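Local coordinates for agmatine ureohydrolase (Thermoplasma volcanium GSS1, PDB 3PZL), which probably hydrolyses agmatine to putrescine and urea, as a member of the arginase family that binds two manganese ions per subunit, at residues V38-Y50 / D89-V103. Residues are numbered along the deposited sequence; the frame is centred on the assembly and turned at random.
Sequences VVFGIPFDNTSSY and DMEESEDVEYVIDTV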
loop_
_atom_site.group_PDB
_atom_site.type_symbol
_atom_site.label_atom_id
_atom_site.label_comp_id
_atom_site.label_asym_id
_atom_site.label_seq_id
_atom_site.Cartn_x
_atom_site.Cartn_y
_atom_site.Cartn_z
ATOM N N VAL B 38 -23.202 -18.323 18.345
ATOM C CA VAL B 38 -23.673 -18.017 17.034
ATOM C C VAL B 38 -23.048 -16.706 16.575
ATOM O O VAL B 38 -23.348 -15.618 17.090
ATOM C CB VAL B 38 -25.194 -17.944 17.035
ATOM C CG1 VAL B 38 -25.705 -17.699 15.641
ATOM C CG2 VAL B 38 -25.750 -19.227 17.571
ATOM N N VAL B 39 -22.156 -16.844 15.605
ATOM C CA VAL B 39 -21.366 -15.749 15.068
ATOM C C VAL B 39 -22.054 -15.255 13.820
ATOM O O VAL B 39 -22.445 -16.057 12.964
ATOM C CB VAL B 39 -19.953 -16.234 14.692
ATOM C CG1 VAL B 39 -19.267 -15.248 13.779
ATOM C CG2 VAL B 39 -19.144 -16.500 15.940
ATOM N N PHE B 40 -22.206 -13.937 13.723
ATOM C CA PHE B 40 -22.847 -13.333 12.576
ATOM C C PHE B 40 -22.321 -11.934 12.294
ATOM O O PHE B 40 -21.953 -11.199 13.200
ATOM C CB PHE B 40 -24.384 -13.337 12.722
ATOM C CG PHE B 40 -24.893 -12.568 13.908
ATOM C CD1 PHE B 40 -25.088 -13.194 15.127
ATOM C CD2 PHE B 40 -25.180 -11.211 13.797
ATOM C CE1 PHE B 40 -25.548 -12.473 16.220
ATOM C CE2 PHE B 40 -25.646 -10.503 14.875
ATOM C CZ PHE B 40 -25.833 -11.128 16.085
ATOM N N GLY B 41 -22.293 -11.591 11.015
ATOM C CA GLY B 41 -21.797 -10.315 10.589
ATOM C C GLY B 41 -22.884 -9.348 10.216
ATOM O O GLY B 41 -23.931 -9.728 9.695
ATOM N N ILE B 42 -22.610 -8.074 10.474
ATOM C CA ILE B 42 -23.489 -6.991 10.086
ATOM C C ILE B 42 -22.625 -5.917 9.415
ATOM O O ILE B 42 -21.936 -5.169 10.080
ATOM C CB ILE B 42 -24.262 -6.505 11.337
ATOM C CG1 ILE B 42 -25.359 -7.529 11.642
ATOM C CG2 ILE B 42 -24.845 -5.091 11.167
ATOM C CD1 ILE B 42 -25.869 -7.464 13.007
ATOM N N PRO B 43 -22.629 -5.867 8.081
ATOM C CA PRO B 43 -21.744 -4.982 7.347
ATOM C C PRO B 43 -22.313 -3.584 7.181
ATOM O O PRO B 43 -22.722 -3.200 6.081
ATOM C CB PRO B 43 -21.612 -5.673 5.982
ATOM C CG PRO B 43 -22.689 -6.699 5.935
ATOM C CD PRO B 43 -23.481 -6.652 7.179
ATOM N N PHE B 44 -22.350 -2.820 8.259
ATOM C CA PHE B 44 -22.972 -1.503 8.202
ATOM C C PHE B 44 -22.021 -0.413 8.655
ATOM O O PHE B 44 -21.280 -0.565 9.615
ATOM C CB PHE B 44 -24.275 -1.446 8.992
ATOM C CG PHE B 44 -24.834 -0.070 9.096
ATOM C CD1 PHE B 44 -25.639 0.427 8.089
ATOM C CD2 PHE B 44 -24.548 0.738 10.198
ATOM C CE1 PHE B 44 -26.162 1.695 8.175
ATOM C CE2 PHE B 44 -25.063 2.002 10.285
ATOM C CZ PHE B 44 -25.871 2.480 9.273
ATOM N N ASP B 45 -22.105 0.727 7.989
ATOM C CA ASP B 45 -20.984 1.645 7.957
ATOM C C ASP B 45 -21.432 3.075 7.817
ATOM O O ASP B 45 -20.623 3.993 7.967
ATOM C CB ASP B 45 -20.179 1.313 6.700
ATOM C CG ASP B 45 -18.759 1.583 6.874
ATOM O OD1 ASP B 45 -18.460 2.287 7.880
ATOM O OD2 ASP B 45 -17.945 1.109 6.024
ATOM N N ASN B 46 -22.709 3.250 7.486
ATOM C CA ASN B 46 -23.187 4.486 6.903
ATOM C C ASN B 46 -23.454 5.574 7.932
ATOM O O ASN B 46 -24.454 6.304 7.870
ATOM C CB ASN B 46 -24.425 4.226 6.033
ATOM C CG ASN B 46 -24.524 5.190 4.891
ATOM O OD1 ASN B 46 -23.514 5.500 4.246
ATOM N ND2 ASN B 46 -25.730 5.696 4.646
ATOM N N THR B 47 -22.547 5.686 8.882
ATOM C CA THR B 47 -22.575 6.805 9.800
ATOM C C THR B 47 -21.126 7.210 10.127
ATOM O O THR B 47 -20.895 8.176 10.867
ATOM C CB THR B 47 -23.436 6.467 11.079
ATOM O OG1 THR B 47 -24.339 7.535 11.368
ATOM C CG2 THR B 47 -22.598 6.208 12.285
ATOM N N SER B 48 -20.172 6.470 9.557
ATOM C CA SER B 48 -18.758 6.601 9.912
ATOM C C SER B 48 -18.079 7.664 9.078
ATOM O O SER B 48 -18.109 7.616 7.857
ATOM C CB SER B 48 -18.014 5.265 9.724
ATOM O OG SER B 48 -18.386 4.321 10.712
ATOM N N SER B 49 -17.442 8.614 9.738
ATOM C CA SER B 49 -16.951 9.765 9.011
ATOM C C SER B 49 -15.502 9.662 8.589
ATOM O O SER B 49 -15.188 9.856 7.407
ATOM C CB SER B 49 -17.132 11.036 9.816
ATOM O OG SER B 49 -16.552 12.094 9.074
ATOM N N TYR B 50 -14.620 9.382 9.557
ATOM C CA TYR B 50 -13.198 9.493 9.312
ATOM C C TYR B 50 -12.619 8.409 8.356
ATOM O O TYR B 50 -12.319 8.696 7.202
ATOM C CB TYR B 50 -12.423 9.610 10.615
ATOM C CG TYR B 50 -10.977 9.925 10.342
ATOM C CD1 TYR B 50 -10.636 11.079 9.675
ATOM C CD2 TYR B 50 -9.954 9.067 10.733
ATOM C CE1 TYR B 50 -9.339 11.384 9.397
ATOM C CE2 TYR B 50 -8.651 9.378 10.478
ATOM C CZ TYR B 50 -8.355 10.543 9.776
ATOM O OH TYR B 50 -7.058 10.921 9.477
ATOM N N ASP B 89 -23.510 -13.065 6.708
ATOM C CA ASP B 89 -23.683 -11.617 6.767
ATOM C C ASP B 89 -25.081 -11.193 6.379
ATOM O O ASP B 89 -25.781 -11.904 5.654
ATOM C CB ASP B 89 -22.701 -10.936 5.817
ATOM C CG ASP B 89 -21.296 -10.747 6.427
ATOM O OD1 ASP B 89 -20.950 -11.364 7.477
ATOM O OD2 ASP B 89 -20.529 -9.962 5.835
HETATM N N MSE B 90 -25.482 -10.030 6.871
HETATM C CA MSE B 90 -26.792 -9.484 6.598
HETATM C C MSE B 90 -26.615 -8.619 5.376
HETATM O O MSE B 90 -25.519 -8.147 5.138
HETATM C CB MSE B 90 -27.242 -8.667 7.807
HETATM C CG MSE B 90 -28.413 -7.745 7.594
HETATM SE SE MSE B 90 -28.581 -6.464 9.089
HETATM C CE MSE B 90 -29.942 -5.257 8.315
ATOM N N GLU B 91 -27.683 -8.413 4.597
ATOM C CA GLU B 91 -27.678 -7.456 3.465
ATOM C C GLU B 91 -27.127 -6.118 3.918
ATOM O O GLU B 91 -27.244 -5.729 5.086
ATOM C CB GLU B 91 -29.092 -7.188 2.907
ATOM C CG GLU B 91 -29.815 -8.354 2.221
ATOM C CD GLU B 91 -31.352 -8.269 2.452
ATOM O OE1 GLU B 91 -31.859 -7.123 2.577
ATOM O OE2 GLU B 91 -32.050 -9.331 2.516
ATOM N N GLU B 92 -26.528 -5.406 2.986
ATOM C CA GLU B 92 -26.103 -4.082 3.273
ATOM C C GLU B 92 -27.323 -3.165 3.198
ATOM O O GLU B 92 -28.262 -3.414 2.430
ATOM C CB GLU B 92 -25.048 -3.682 2.265
ATOM C CG GLU B 92 -23.730 -4.450 2.414
ATOM C CD GLU B 92 -22.566 -3.715 1.728
ATOM O OE1 GLU B 92 -22.733 -3.257 0.557
ATOM O OE2 GLU B 92 -21.480 -3.587 2.359
ATOM N N SER B 93 -27.310 -2.113 4.011
ATOM C CA SER B 93 -28.399 -1.148 4.056
ATOM C C SER B 93 -27.836 0.224 4.414
ATOM O O SER B 93 -26.833 0.318 5.136
ATOM C CB SER B 93 -29.439 -1.605 5.081
ATOM O OG SER B 93 -30.480 -0.648 5.238
ATOM N N GLU B 94 -28.456 1.289 3.912
ATOM C CA GLU B 94 -27.976 2.630 4.241
ATOM C C GLU B 94 -28.678 3.216 5.454
ATOM O O GLU B 94 -28.293 4.281 5.953
ATOM C CB GLU B 94 -28.098 3.550 3.041
ATOM C CG GLU B 94 -27.080 3.187 1.931
ATOM C CD GLU B 94 -26.885 4.260 0.844
ATOM O OE1 GLU B 94 -27.731 5.186 0.738
ATOM O OE2 GLU B 94 -25.900 4.147 0.056
ATOM N N ASP B 95 -29.686 2.495 5.936
ATOM C CA ASP B 95 -30.549 2.972 6.999
ATOM C C ASP B 95 -30.198 2.415 8.407
ATOM O O ASP B 95 -30.359 1.211 8.675
ATOM C CB ASP B 95 -32.011 2.668 6.641
ATOM C CG ASP B 95 -32.977 3.114 7.725
ATOM O OD1 ASP B 95 -32.662 4.092 8.474
ATOM O OD2 ASP B 95 -34.046 2.477 7.825
ATOM N N VAL B 96 -29.749 3.310 9.293
ATOM C CA VAL B 96 -29.322 2.937 10.649
ATOM C C VAL B 96 -30.468 2.298 11.447
ATOM O O VAL B 96 -30.303 1.208 12.001
ATOM C CB VAL B 96 -28.686 4.140 11.443
ATOM C CG1 VAL B 96 -27.797 3.647 12.567
ATOM C CG2 VAL B 96 -27.868 5.006 10.529
ATOM N N GLU B 97 -31.622 2.965 11.495
ATOM C CA GLU B 97 -32.775 2.438 12.229
ATOM C C GLU B 97 -33.095 1.039 11.761
ATOM O O GLU B 97 -33.287 0.161 12.579
ATOM C CB GLU B 97 -34.012 3.320 12.088
ATOM C CG GLU B 97 -34.019 4.599 12.939
ATOM C CD GLU B 97 -34.434 5.855 12.102
ATOM O OE1 GLU B 97 -35.143 5.713 11.058
ATOM O OE2 GLU B 97 -34.033 6.995 12.478
ATOM N N TYR B 98 -33.136 0.820 10.453
ATOM C CA TYR B 98 -33.413 -0.519 9.922
ATOM C C TYR B 98 -32.450 -1.626 10.386
ATOM O O TYR B 98 -32.886 -2.765 10.634
ATOM C CB TYR B 98 -33.497 -0.507 8.397
ATOM C CG TYR B 98 -33.759 -1.873 7.796
ATOM C CD1 TYR B 98 -34.990 -2.519 7.975
ATOM C CD2 TYR B 98 -32.766 -2.521 7.055
ATOM C CE1 TYR B 98 -35.222 -3.785 7.429
ATOM C CE2 TYR B 98 -32.990 -3.776 6.495
ATOM C CZ TYR B 98 -34.218 -4.404 6.685
ATOM O OH TYR B 98 -34.414 -5.652 6.124
ATOM N N VAL B 99 -31.157 -1.312 10.489
ATOM C CA VAL B 99 -30.173 -2.290 10.958
ATOM C C VAL B 99 -30.327 -2.551 12.467
ATOM O O VAL B 99 -30.509 -3.692 12.896
ATOM C CB VAL B 99 -28.733 -1.873 10.606
ATOM C CG1 VAL B 99 -27.734 -2.716 11.365
ATOM C CG2 VAL B 99 -28.470 -2.028 9.127
ATOM N N ILE B 100 -30.298 -1.487 13.260
ATOM C CA ILE B 100 -30.524 -1.591 14.695
ATOM C C ILE B 100 -31.772 -2.395 15.053
ATOM O O ILE B 100 -31.747 -3.171 16.012
ATOM C CB ILE B 100 -30.627 -0.220 15.353
ATOM C CG1 ILE B 100 -29.326 0.531 15.196
ATOM C CG2 ILE B 100 -30.917 -0.350 16.834
ATOM C CD1 ILE B 100 -29.404 1.910 15.770
ATOM N N ASP B 101 -32.864 -2.203 14.310
ATOM C CA ASP B 101 -34.093 -2.977 14.525
ATOM C C ASP B 101 -33.851 -4.403 14.130
ATOM O O ASP B 101 -34.406 -5.298 14.731
ATOM C CB ASP B 101 -35.265 -2.452 13.699
ATOM C CG ASP B 101 -35.724 -1.097 14.150
ATOM O OD1 ASP B 101 -35.232 -0.616 15.187
ATOM O OD2 ASP B 101 -36.574 -0.506 13.451
ATOM N N THR B 102 -33.018 -4.627 13.124
ATOM C CA THR B 102 -32.771 -5.988 12.668
ATOM C C THR B 102 -31.933 -6.720 13.700
ATOM O O THR B 102 -32.220 -7.873 14.033
ATOM C CB THR B 102 -32.074 -6.036 11.295
ATOM O OG1 THR B 102 -32.882 -5.373 10.302
ATOM C CG2 THR B 102 -31.830 -7.477 10.890
ATOM N N VAL B 103 -30.900 -6.046 14.200
ATOM C CA VAL B 103 -30.040 -6.618 15.226
ATOM C C VAL B 103 -30.861 -7.055 16.437
ATOM O O VAL B 103 -30.715 -8.209 16.886
ATOM C CB VAL B 103 -28.883 -5.656 15.625
ATOM C CG1 VAL B 103 -28.241 -6.053 16.935
ATOM C CG2 VAL B 103 -27.827 -5.649 14.536
#
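The ring of Phe-44 packs against Ser-93 to Val-96, at the turn into helix 96-112, and against Val-99 one turn on. Ser-93 O lies at the ring edge, in plane, 3.2 Å from Phe-44 CD1. Both methyls of Val-96 reach the far end of the ring, and CG2 comes within 3.5 Å of Phe-44 CZ. Val-99 CG2 approaches CD1 and CG obliquely. With CG anti to the backbone N (chi1 172°), the ring of Phe-44 points into this turn. A face of the ring lies over the backbone N of Asn-46. Replacing Phe-44 by alanine is likely to leave Val-96 and Val-99 without their aromatic partner and open a gap beside the helix start.

Ile-42 adds to the packing: its CG2 lies 3.7 Å from Val-99 CG1, and its CG1 makes a looser contact, 4.2 Å, with Met-90 SE. Pro-43 sets its ring carbons against the carbonyl of Met-90.

Two hydrogen bonds cross the contact. Met-90 N donates to Gly-41 O at 3.2 Å, from above the carbonyl plane. Asn-46 ND2 donates to Glu-94 O at 3.2 Å, nearly straight (162°), on a lone pair in the carbonyl plane. The other end of the Asn-46 amide, OD1, accepts from Arg-52, so both ends are held.

Gly-41 and Asp-89 form a parallel beta bridge; Asp-89 OD1 lies 3.4 Å from Gly-41 CA and also forms a salt bridge with Arg-62 NH1. Asp-89 and Met-90 also pair with an antiparallel strand of a second subunit, which continues the sheet.

Strands 37-42 and 84-90 are parallel neighbours in the arginase-type alpha/beta fold. The loop after strand 37-42 packs against the N-terminal end of helix 96-112. It lies near the metal site without supplying a ligand; the Thr-47 side chain is about 9 Å from a bound manganese ion.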